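Local coordinates for Afp2 (Serratia entomophila, PDB 6RBN), which forms part of the contractile sheath around the inner tube of the anti-feeding prophage, a phage-tail-like injection system, probably helping to drive injection, at residues C[73-77]-C[178-183]. Residues are numbered along the deposited sequence; the frame is centred on the assembly and turned at random.
Sequences LWFMH and AASITQ
Ala178 meets the indole of Trp74 first: its carbonyl O lies near the ring plane, at the edge, 3.2 Å from CZ3, while its methyl touches the same corner more loosely. The next residue, Ala179, puts its methyl between two side chains of 73-77, 3.7 Å from Leu73 CD1 and 3.9 Å from His77 ND1. That imidazole is held at both nitrogens: ND1 donates to Leu73 O (2.8 Å, N-H...O 155°) with the acceptor almost in the ring plane, and NE2 is hydrogen-bonded to the backbone N of Asn200. Thr182 follows. Its OG1, anti to the carbonyl carbon (chi1 -55°), donates a hydrogen bond to Ala178 O, one turn earlier, at 3.1 Å and comes obliquely against Trp74 CZ3 and CH2; CG2 lies 3.7 Å from His77 O. Last comes Gln183, whose extended chain carries NE2 to the imidazole edge, 3.2 Å from His77 CD2, with amide and ring planes 67° apart. Beyond the two segments, Phe32 of the central mixed sheet meets Trp74 edge-to-face. The contact thus packs helix 173-187 against the end of helix 66-75 in the buried interior of the subunit. No hydrogen bond crosses between the segments: they join by van der Waals packing of methyls, an amide and two aromatic rings, while the bonds to Leu73 O and Asn200 N set the ring's rotation and Ala178 O holds the Thr182 hydroxyl.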
loop_
_atom_site.group_PDB
_atom_site.type_symbol
_atom_site.label_atom_id
_atom_site.label_comp_id
_atom_site.label_asym_id
_atom_site.label_seq_id
_atom_site.Cartn_x
_atom_site.Cartn_y
_atom_site.Cartn_z
ATOM N N LEU C 73 -52.437 83.304 -15.618
ATOM C CA LEU C 73 -53.331 82.172 -15.798
ATOM C C LEU C 73 -52.577 80.851 -15.746
ATOM O O LEU C 73 -53.184 79.813 -15.471
ATOM C CB LEU C 73 -54.080 82.348 -17.126
ATOM C CG LEU C 73 -55.383 81.650 -17.525
ATOM C CD1 LEU C 73 -55.176 80.265 -18.073
ATOM C CD2 LEU C 73 -56.333 81.623 -16.343
ATOM N N TRP C 74 -51.263 80.876 -15.981
ATOM C CA TRP C 74 -50.436 79.680 -15.846
ATOM C C TRP C 74 -50.246 79.293 -14.389
ATOM O O TRP C 74 -50.477 78.140 -14.007
ATOM C CB TRP C 74 -49.074 79.904 -16.506
ATOM C CG TRP C 74 -48.100 78.794 -16.253
ATOM C CD1 TRP C 74 -47.070 78.797 -15.362
ATOM C CD2 TRP C 74 -48.065 77.518 -16.896
ATOM N NE1 TRP C 74 -46.399 77.605 -15.406
ATOM C CE2 TRP C 74 -46.990 76.802 -16.342
ATOM C CE3 TRP C 74 -48.839 76.913 -17.886
ATOM C CZ2 TRP C 74 -46.673 75.512 -16.741
ATOM C CZ3 TRP C 74 -48.514 75.644 -18.289
ATOM C CH2 TRP C 74 -47.446 74.952 -17.717
ATOM N N PHE C 75 -49.804 80.238 -13.558
ATOM C CA PHE C 75 -49.409 79.904 -12.198
ATOM C C PHE C 75 -50.585 79.672 -11.264
ATOM O O PHE C 75 -50.392 79.102 -10.187
ATOM C CB PHE C 75 -48.513 80.992 -11.608
ATOM C CG PHE C 75 -47.141 81.036 -12.204
ATOM C CD1 PHE C 75 -46.222 80.044 -11.916
ATOM C CD2 PHE C 75 -46.749 82.091 -13.003
ATOM C CE1 PHE C 75 -44.958 80.083 -12.453
ATOM C CE2 PHE C 75 -45.485 82.135 -13.539
ATOM C CZ PHE C 75 -44.587 81.134 -13.258
ATOM N N MET C 76 -51.790 80.088 -11.636
ATOM C CA MET C 76 -52.946 79.868 -10.780
ATOM C C MET C 76 -53.590 78.507 -10.995
ATOM O O MET C 76 -54.637 78.236 -10.403
ATOM C CB MET C 76 -53.982 80.974 -10.982
ATOM C CG MET C 76 -54.642 80.995 -12.331
ATOM S SD MET C 76 -55.838 82.335 -12.463
ATOM C CE MET C 76 -57.136 81.726 -11.392
ATOM N N HIS C 77 -52.995 77.650 -11.819
ATOM C CA HIS C 77 -53.441 76.279 -12.012
ATOM C C HIS C 77 -52.304 75.311 -11.736
ATOM O O HIS C 77 -52.092 74.344 -12.467
ATOM C CB HIS C 77 -53.988 76.079 -13.419
ATOM C CG HIS C 77 -55.193 76.910 -13.708
ATOM N ND1 HIS C 77 -55.107 78.180 -14.233
ATOM C CD2 HIS C 77 -56.509 76.668 -13.517
ATOM C CE1 HIS C 77 -56.322 78.681 -14.362
ATOM N NE2 HIS C 77 -57.189 77.784 -13.933
ATOM N N ALA C 178 -52.831 75.861 -22.431
ATOM C CA ALA C 178 -51.646 75.446 -21.693
ATOM C C ALA C 178 -51.935 75.184 -20.225
ATOM O O ALA C 178 -51.200 74.426 -19.589
ATOM C CB ALA C 178 -50.547 76.497 -21.820
ATOM N N ALA C 179 -52.986 75.789 -19.671
ATOM C CA ALA C 179 -53.360 75.544 -18.288
ATOM C C ALA C 179 -54.247 74.325 -18.119
ATOM O O ALA C 179 -54.313 73.776 -17.015
ATOM C CB ALA C 179 -54.075 76.763 -17.708
ATOM N N SER C 180 -54.938 73.896 -19.171
ATOM C CA SER C 180 -55.643 72.626 -19.116
ATOM C C SER C 180 -54.714 71.448 -19.360
ATOM O O SER C 180 -55.048 70.326 -18.974
ATOM C CB SER C 180 -56.783 72.603 -20.131
ATOM O OG SER C 180 -56.284 72.639 -21.451
ATOM N N ILE C 181 -53.564 71.680 -19.994
ATOM C CA ILE C 181 -52.567 70.627 -20.167
ATOM C C ILE C 181 -51.898 70.301 -18.836
ATOM O O ILE C 181 -51.609 69.133 -18.544
ATOM C CB ILE C 181 -51.560 71.044 -21.258
ATOM C CG1 ILE C 181 -52.208 70.951 -22.636
ATOM C CG2 ILE C 181 -50.297 70.217 -21.252
ATOM C CD1 ILE C 181 -51.367 71.530 -23.738
ATOM N N THR C 182 -51.689 71.313 -17.992
ATOM C CA THR C 182 -51.042 71.110 -16.698
ATOM C C THR C 182 -51.896 70.256 -15.772
ATOM O O THR C 182 -51.400 69.311 -15.148
ATOM C CB THR C 182 -50.765 72.457 -16.042
ATOM O OG1 THR C 182 -50.006 73.259 -16.939
ATOM C CG2 THR C 182 -49.972 72.275 -14.766
ATOM N N GLN C 183 -53.186 70.570 -15.677
ATOM C CA GLN C 183 -54.071 69.814 -14.806
ATOM C C GLN C 183 -54.401 68.441 -15.366
ATOM O O GLN C 183 -54.786 67.551 -14.602
ATOM C CB GLN C 183 -55.346 70.610 -14.560
ATOM C CG GLN C 183 -55.136 71.837 -13.707
ATOM C CD GLN C 183 -56.395 72.648 -13.543
ATOM O OE1 GLN C 183 -57.400 72.397 -14.205
ATOM N NE2 GLN C 183 -56.362 73.609 -12.634
#